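Local coordinates for protein afamin (PDB 6FAK) that carries hydrophobic molecules in body fluids, binds vitamin E and keeps lipidated Wnt proteins soluble and active, at residues Asn554-Cys559 with Val567-Glu572; Lys47-Tyr52 with Gln74-Ala79; Gln392-His397 with Ala448-Leu453. One frame throughout, in Å; residues are numbered along the deposited sequence.

Contact 1 (Asn554-Cys559 with Val567-Glu572); sequences NVVDKC and VCFNEE
Cys559 and Cys568 join these two short helical segments covalently, SG to SG at 2.1 Å, and the bridge turns in the left-handed sense (chi3 -66°). The two halves reach it by different routes. Cys559 SG lies beside its own backbone N, whereas Cys568 SG stands opposite its backbone N (chi1 173°). The backbones come close here, Cys559 CA to Cys568 CA 5.5 Å. Cys559 SG also rests 3.4 Å from Phe569 N, a van der Waals approach rather than a bond.

The tight packing continues on one flank of the bridge. Val556 and Phe569 run side by side in the same direction, and Val556 CG2 presses on the ring edge near its plane, 3.6 Å from Phe569 CE2. Val555 CG1 meets the same ring obliquely, 4.0 Å from Phe569 CD2. The other methyl of this valine, CG2, sits 3.3 Å from Glu572 O, close for a carbon against a carbonyl oxygen. No hydrogen bond crosses the contact, which is held by sulfur and apolar carbon.

The opposite character appears at Glu572. It offers CB to Val555 CG1, but its chain, bent at chi2, takes the carboxylate away into an exposed setting. Lys558 likewise starts toward the partner helix and then turns back, its NZ bonding Asn554 OD1 at 2.9 Å one turn earlier on its own helix. A polyethylene glycol fragment, probably from the crystallisation liquor, lies by Val556.

The axes of the short segments run roughly antiparallel, at 146° and 9.1 Å apart at closest approach. With Cys560 tied to Cys515 next to the Cys559 bridge, this is the paired disulfide of adjacent cysteines that fastens neighbouring helices throughout the serum albumin fold, here near the end of the third domain.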
# COMPACT_ATOMS: atom_id res chain seq x y z
N ASN A 554 -30.13 15.60 -1.40
CA ASN A 554 -30.92 16.80 -1.59
C ASN A 554 -31.62 17.21 -0.28
O ASN A 554 -31.56 18.34 0.11
CB ASN A 554 -31.91 16.60 -2.74
CG ASN A 554 -32.65 17.87 -3.08
OD1 ASN A 554 -32.05 18.90 -3.30
ND2 ASN A 554 -33.94 17.78 -3.16
N VAL A 555 -32.23 16.26 0.43
CA VAL A 555 -32.92 16.55 1.70
C VAL A 555 -31.94 17.12 2.76
O VAL A 555 -32.24 18.13 3.40
CB VAL A 555 -33.68 15.33 2.20
CG1 VAL A 555 -34.14 15.50 3.63
CG2 VAL A 555 -34.90 15.05 1.29
N VAL A 556 -30.78 16.48 2.92
CA VAL A 556 -29.69 16.99 3.78
C VAL A 556 -29.28 18.42 3.47
O VAL A 556 -29.14 19.24 4.37
CB VAL A 556 -28.43 16.09 3.65
CG1 VAL A 556 -27.17 16.80 4.15
CG2 VAL A 556 -28.66 14.78 4.40
N ASP A 557 -29.08 18.72 2.20
CA ASP A 557 -28.69 20.05 1.79
C ASP A 557 -29.72 21.12 2.18
O ASP A 557 -29.35 22.24 2.57
CB ASP A 557 -28.49 20.08 0.26
CG ASP A 557 -28.06 21.46 -0.24
OD1 ASP A 557 -27.17 22.04 0.39
OD2 ASP A 557 -28.61 21.95 -1.25
N LYS A 558 -31.01 20.79 2.04
CA LYS A 558 -32.09 21.73 2.34
C LYS A 558 -32.18 21.91 3.83
O LYS A 558 -32.21 23.04 4.31
CB LYS A 558 -33.46 21.22 1.83
CG LYS A 558 -33.57 21.03 0.34
CD LYS A 558 -33.27 22.28 -0.45
CE LYS A 558 -33.95 22.27 -1.83
NZ LYS A 558 -33.16 21.51 -2.84
N CYS A 559 -32.23 20.81 4.56
CA CYS A 559 -32.49 20.85 5.99
C CYS A 559 -31.40 21.52 6.82
O CYS A 559 -31.69 22.07 7.88
CB CYS A 559 -32.77 19.45 6.49
SG CYS A 559 -34.32 18.81 5.86
N VAL A 567 -35.35 17.69 12.78
CA VAL A 567 -36.79 17.56 12.56
C VAL A 567 -37.13 17.68 11.07
O VAL A 567 -38.03 17.00 10.60
CB VAL A 567 -37.62 18.58 13.38
CG1 VAL A 567 -37.49 19.98 12.81
CG2 VAL A 567 -39.09 18.16 13.45
N CYS A 568 -36.39 18.53 10.35
CA CYS A 568 -36.60 18.73 8.91
C CYS A 568 -36.29 17.44 8.19
O CYS A 568 -37.08 16.99 7.36
CB CYS A 568 -35.73 19.89 8.37
SG CYS A 568 -35.74 20.12 6.56
N PHE A 569 -35.14 16.83 8.54
CA PHE A 569 -34.70 15.59 7.91
C PHE A 569 -35.70 14.44 8.06
O PHE A 569 -36.02 13.78 7.07
CB PHE A 569 -33.36 15.12 8.49
CG PHE A 569 -32.78 13.95 7.77
CD1 PHE A 569 -33.10 12.65 8.15
CD2 PHE A 569 -31.95 14.14 6.67
CE1 PHE A 569 -32.57 11.56 7.47
CE2 PHE A 569 -31.42 13.06 5.99
CZ PHE A 569 -31.73 11.77 6.39
N ASN A 570 -36.17 14.21 9.28
CA ASN A 570 -37.12 13.13 9.54
C ASN A 570 -38.49 13.32 8.87
O ASN A 570 -39.11 12.34 8.48
CB ASN A 570 -37.29 12.88 11.05
CG ASN A 570 -36.02 12.32 11.70
OD1 ASN A 570 -35.18 11.69 11.05
ND2 ASN A 570 -35.89 12.55 13.00
N GLU A 571 -38.95 14.56 8.72
CA GLU A 571 -40.19 14.77 7.93
C GLU A 571 -40.00 14.74 6.40
O GLU A 571 -40.89 14.30 5.68
CB GLU A 571 -41.03 15.97 8.42
CG GLU A 571 -40.39 17.36 8.41
CD GLU A 571 -40.93 18.31 9.50
OE1 GLU A 571 -41.57 17.86 10.48
OE2 GLU A 571 -40.69 19.53 9.40
N GLU A 572 -38.82 15.14 5.91
CA GLU A 572 -38.59 15.24 4.45
C GLU A 572 -37.77 14.12 3.81
O GLU A 572 -37.79 14.01 2.59
CB GLU A 572 -37.91 16.58 4.13
CG GLU A 572 -38.67 17.82 4.58
CD GLU A 572 -40.06 17.94 3.99
OE1 GLU A 572 -40.35 17.28 2.97
OE2 GLU A 572 -40.88 18.68 4.55

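Contact 2 (Lys47-Tyr52 with Gln74-Ala79); sequences KDMVEY and QEKICA
Met49 and Lys76 make the direct side-chain touch between helix 39-58 and helix 69-78, with Met49 SD 4.1 Å from Lys76 CG. The two chains run at a slant to one another. Met49 is folded at chi2 and chi3 (-64° and -59°), which curls the buried thioether against the aliphatic root of the lysine. Next to it Asp48 CB lies 4.3 Å from that same Lys76 CG, a looser approach on the more open flank.

The polar half of the first shell is indirect. A water donates one hydrogen to Asp48 OD2 at 2.6 Å and the other to Lys76 O, also at 2.6 Å, spanning the 4.3 Å between Asp48 OD2 and Lys76 O, two acceptors that could not bond each other. The acid and amine do not pair: Lys76 NZ stays 5.8 Å from Asp48 OD2, though the opposite charges may still attract weakly. After its bend at chi2 the lysine extends straight, and NZ bonds a hexaethylene glycol, probably from the crystallisation liquor.

Both helices belong to the first albumin domain, an all-helical bundle cross-linked by disulfides. The second of them is tied by Cys78 to Cys93, part of the paired set completed by Cys92 with Cys103.

Further out, helix 22-33 backs both partners, touching Met49 through Thr26 and Ile77 through Phe30, while Leu45 packs on Lys76 and Ile77. Glu75 forms a salt bridge with Arg100 of helix 97-106, and Tyr52 OH bonds the carbonyl of Glu64 in the connection between the two helices.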
# COMPACT_ATOMS: atom_id res chain seq x y z
N LYS A 47 15.27 -1.37 26.96
CA LYS A 47 16.39 -1.63 27.89
C LYS A 47 17.10 -2.94 27.53
O LYS A 47 18.32 -2.98 27.45
CB LYS A 47 15.94 -1.66 29.36
CG LYS A 47 15.23 -0.43 29.90
CD LYS A 47 16.07 0.85 29.86
CE LYS A 47 15.82 1.71 28.62
NZ LYS A 47 14.39 2.10 28.42
N ASP A 48 16.33 -4.00 27.25
CA ASP A 48 16.90 -5.28 26.80
C ASP A 48 17.74 -5.22 25.53
O ASP A 48 18.78 -5.87 25.46
CB ASP A 48 15.82 -6.34 26.59
CG ASP A 48 15.16 -6.77 27.88
OD1 ASP A 48 15.62 -6.35 28.97
OD2 ASP A 48 14.18 -7.55 27.81
N MET A 49 17.29 -4.47 24.53
CA MET A 49 18.05 -4.36 23.27
C MET A 49 19.28 -3.43 23.36
O MET A 49 20.31 -3.70 22.73
CB MET A 49 17.12 -3.92 22.13
CG MET A 49 16.01 -4.91 21.84
SD MET A 49 16.58 -6.52 21.24
CE MET A 49 17.47 -6.03 19.78
N VAL A 50 19.18 -2.33 24.11
CA VAL A 50 20.33 -1.51 24.42
C VAL A 50 21.40 -2.41 25.08
O VAL A 50 22.54 -2.46 24.61
CB VAL A 50 19.97 -0.31 25.34
CG1 VAL A 50 21.22 0.32 25.96
CG2 VAL A 50 19.17 0.73 24.57
N GLU A 51 21.01 -3.17 26.10
CA GLU A 51 21.96 -4.07 26.78
C GLU A 51 22.59 -5.07 25.80
O GLU A 51 23.81 -5.23 25.81
CB GLU A 51 21.31 -4.76 27.99
CG GLU A 51 21.02 -3.78 29.13
CD GLU A 51 20.25 -4.39 30.28
OE1 GLU A 51 20.74 -5.38 30.86
OE2 GLU A 51 19.16 -3.87 30.62
N TYR A 52 21.79 -5.68 24.93
CA TYR A 52 22.32 -6.65 23.93
C TYR A 52 23.33 -6.00 22.99
O TYR A 52 24.38 -6.60 22.68
CB TYR A 52 21.18 -7.32 23.12
CG TYR A 52 21.60 -7.92 21.78
CD1 TYR A 52 22.00 -9.24 21.66
CD2 TYR A 52 21.55 -7.15 20.63
CE1 TYR A 52 22.37 -9.78 20.44
CE2 TYR A 52 21.91 -7.67 19.40
CZ TYR A 52 22.31 -8.98 19.31
OH TYR A 52 22.65 -9.46 18.07
N GLN A 74 12.69 -11.24 19.00
CA GLN A 74 11.56 -12.11 19.33
C GLN A 74 11.86 -12.95 20.58
O GLN A 74 10.96 -13.20 21.39
CB GLN A 74 11.15 -12.97 18.11
CG GLN A 74 10.50 -12.08 17.04
CD GLN A 74 10.22 -12.74 15.70
OE1 GLN A 74 10.39 -13.97 15.54
NE2 GLN A 74 9.66 -11.93 14.76
N GLU A 75 13.12 -13.36 20.75
CA GLU A 75 13.51 -14.01 22.00
C GLU A 75 13.26 -13.10 23.20
O GLU A 75 12.67 -13.53 24.20
CB GLU A 75 14.99 -14.42 21.94
CG GLU A 75 15.50 -15.02 23.23
CD GLU A 75 15.00 -16.44 23.48
OE1 GLU A 75 14.38 -17.06 22.56
OE2 GLU A 75 15.27 -16.95 24.61
N LYS A 76 13.68 -11.82 23.10
CA LYS A 76 13.49 -10.88 24.21
C LYS A 76 12.04 -10.56 24.50
O LYS A 76 11.67 -10.36 25.64
CB LYS A 76 14.23 -9.57 23.95
CG LYS A 76 15.75 -9.67 23.80
CD LYS A 76 16.39 -10.46 24.94
CE LYS A 76 17.92 -10.44 24.90
NZ LYS A 76 18.47 -11.13 26.11
N ILE A 77 11.23 -10.43 23.47
CA ILE A 77 9.78 -10.23 23.66
C ILE A 77 9.16 -11.45 24.36
O ILE A 77 8.39 -11.30 25.31
CB ILE A 77 9.08 -10.00 22.29
CG1 ILE A 77 9.43 -8.61 21.77
CG2 ILE A 77 7.57 -10.16 22.38
CD1 ILE A 77 9.03 -8.41 20.32
N CYS A 78 9.50 -12.64 23.89
CA CYS A 78 8.95 -13.91 24.43
C CYS A 78 9.40 -14.18 25.89
O CYS A 78 8.71 -14.85 26.63
CB CYS A 78 9.36 -15.07 23.55
SG CYS A 78 8.39 -15.20 22.02
N ALA A 79 10.55 -13.59 26.28
CA ALA A 79 11.09 -13.69 27.63
C ALA A 79 10.46 -12.78 28.69
O ALA A 79 10.79 -12.88 29.87
CB ALA A 79 12.61 -13.48 27.60
O HOH W 1 13.15 -9.89 27.72

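Contact 3 (Gln392-His397 with Ala448-Leu453); sequences QQECKH and ACVDNL
A small, buried apolar touch between Cys395 and Val450 links the long helix 376-417 to helix 446-462 within the third albumin domain. Cys395 SG lies 4.0 Å from Val450 CG2, and even here the backbones keep well apart, CA to CA 8.9 Å. Both side chains point across the gap. CG1 of the valine is turned opposite its backbone N (chi1 170°), leaving CG2 beside that nitrogen to face the sulfur.

Glu394 adds a marginal contact, its OE1 4.4 Å from Val450 CG1. That oxygen is engaged by Arg486 NH2, while NH1 of the same arginine pairs with Asp451 OD1. One guanidinium thus spans the two helices and probably offsets the repulsion between the carboxylates, whose Glu394 OE1 and Asp451 OD1 stand 6.8 Å apart.

Phe437 of helix 423-440 packs on both Glu394 and Val450. Ala448, Cys449, Asn452 and Leu453 also line the site of a bound polyether, probably from the crystallisation liquor. Cys395 bridges to Cys441 and Cys449 to Cys440, so adjacent cysteines fasten both helices to one point, the double-disulfide motif of the serum albumin family.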
# COMPACT_ATOMS: atom_id res chain seq x y z
N GLN A 392 -9.23 5.92 -20.01
CA GLN A 392 -9.81 7.11 -20.63
C GLN A 392 -11.29 7.30 -20.24
O GLN A 392 -11.70 8.40 -19.92
CB GLN A 392 -9.65 7.06 -22.15
CG GLN A 392 -8.23 7.31 -22.58
CD GLN A 392 -7.98 7.04 -24.06
OE1 GLN A 392 -8.62 6.18 -24.68
NE2 GLN A 392 -7.04 7.76 -24.63
N GLN A 393 -12.06 6.21 -20.23
CA GLN A 393 -13.47 6.26 -19.82
C GLN A 393 -13.62 6.67 -18.34
O GLN A 393 -14.40 7.57 -18.01
CB GLN A 393 -14.16 4.91 -20.12
CG GLN A 393 -14.31 4.67 -21.62
CD GLN A 393 -15.11 3.43 -21.98
OE1 GLN A 393 -15.09 2.41 -21.28
NE2 GLN A 393 -15.83 3.51 -23.10
N GLU A 394 -12.82 6.05 -17.46
CA GLU A 394 -12.85 6.37 -16.04
C GLU A 394 -12.46 7.85 -15.82
O GLU A 394 -13.14 8.53 -15.04
CB GLU A 394 -11.96 5.43 -15.22
CG GLU A 394 -12.35 3.95 -15.21
CD GLU A 394 -11.21 2.98 -14.83
OE1 GLU A 394 -10.01 3.28 -15.06
OE2 GLU A 394 -11.49 1.87 -14.30
N CYS A 395 -11.43 8.35 -16.52
CA CYS A 395 -11.01 9.76 -16.40
C CYS A 395 -12.07 10.76 -16.90
O CYS A 395 -12.20 11.86 -16.34
CB CYS A 395 -9.62 10.05 -17.03
SG CYS A 395 -8.23 9.50 -15.97
N LYS A 396 -12.80 10.38 -17.95
CA LYS A 396 -13.87 11.24 -18.46
C LYS A 396 -15.01 11.32 -17.41
O LYS A 396 -15.51 12.42 -17.13
CB LYS A 396 -14.41 10.69 -19.79
CG LYS A 396 -15.39 11.61 -20.52
CD LYS A 396 -14.91 13.06 -20.59
CE LYS A 396 -15.61 13.86 -21.68
NZ LYS A 396 -17.11 13.80 -21.62
N HIS A 397 -15.37 10.17 -16.85
CA HIS A 397 -16.35 10.08 -15.77
C HIS A 397 -15.93 10.95 -14.58
O HIS A 397 -16.76 11.66 -14.04
CB HIS A 397 -16.60 8.62 -15.33
CG HIS A 397 -17.41 7.83 -16.31
ND1 HIS A 397 -18.54 8.34 -16.92
CD2 HIS A 397 -17.26 6.58 -16.78
CE1 HIS A 397 -19.05 7.42 -17.73
NE2 HIS A 397 -18.28 6.35 -17.68
N ALA A 448 -0.23 5.42 -17.11
CA ALA A 448 0.65 4.75 -16.17
C ALA A 448 0.28 5.07 -14.70
O ALA A 448 0.17 4.18 -13.83
CB ALA A 448 2.12 5.08 -16.43
N CYS A 449 0.06 6.35 -14.45
CA CYS A 449 -0.26 6.82 -13.10
C CYS A 449 -1.55 6.18 -12.54
O CYS A 449 -1.55 5.60 -11.45
CB CYS A 449 -0.33 8.36 -13.11
SG CYS A 449 -0.63 9.13 -11.51
N VAL A 450 -2.64 6.26 -13.32
CA VAL A 450 -3.92 5.73 -12.91
C VAL A 450 -3.85 4.20 -12.70
O VAL A 450 -4.34 3.68 -11.69
CB VAL A 450 -5.01 6.04 -13.96
CG1 VAL A 450 -6.30 5.29 -13.66
CG2 VAL A 450 -5.28 7.54 -14.02
N ASP A 451 -3.26 3.48 -13.64
CA ASP A 451 -3.31 2.02 -13.55
C ASP A 451 -2.41 1.56 -12.39
O ASP A 451 -2.78 0.63 -11.68
CB ASP A 451 -2.96 1.38 -14.89
CG ASP A 451 -3.31 -0.11 -14.98
OD1 ASP A 451 -4.40 -0.56 -14.57
OD2 ASP A 451 -2.47 -0.90 -15.44
N ASN A 452 -1.28 2.24 -12.16
CA ASN A 452 -0.39 1.95 -11.04
C ASN A 452 -1.11 2.15 -9.69
O ASN A 452 -1.04 1.30 -8.80
CB ASN A 452 0.86 2.83 -11.09
CG ASN A 452 1.96 2.30 -12.04
OD1 ASN A 452 2.02 1.12 -12.39
ND2 ASN A 452 2.87 3.20 -12.43
N LEU A 453 -1.75 3.31 -9.53
CA LEU A 453 -2.42 3.62 -8.28
C LEU A 453 -3.69 2.83 -8.06
O LEU A 453 -3.95 2.42 -6.95
CB LEU A 453 -2.70 5.10 -8.14
CG LEU A 453 -1.49 6.01 -7.92
CD1 LEU A 453 -2.00 7.43 -7.75
CD2 LEU A 453 -0.69 5.63 -6.70

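Overall arrangement
Contacts 1 and 3 belong to the third albumin domain but use different helices, their centres about 36 Å apart; contact 2 lies in the first domain, across the chain's centre from contact 3. Contact 3 is the buried and most central one, yet it joins its segments through little more than a sulfur and a methyl, with a shared arginine beside it. Contacts 1 and 2 are partly buried and more peripheral. Contact 1 is locked covalently and packed with apolar carbon, whereas contact 2 relies on a thioether touch and a bridging water. Each contact has a disulfide cysteine in at least one segment, but only in contact 1 does the disulfide cross between the segments.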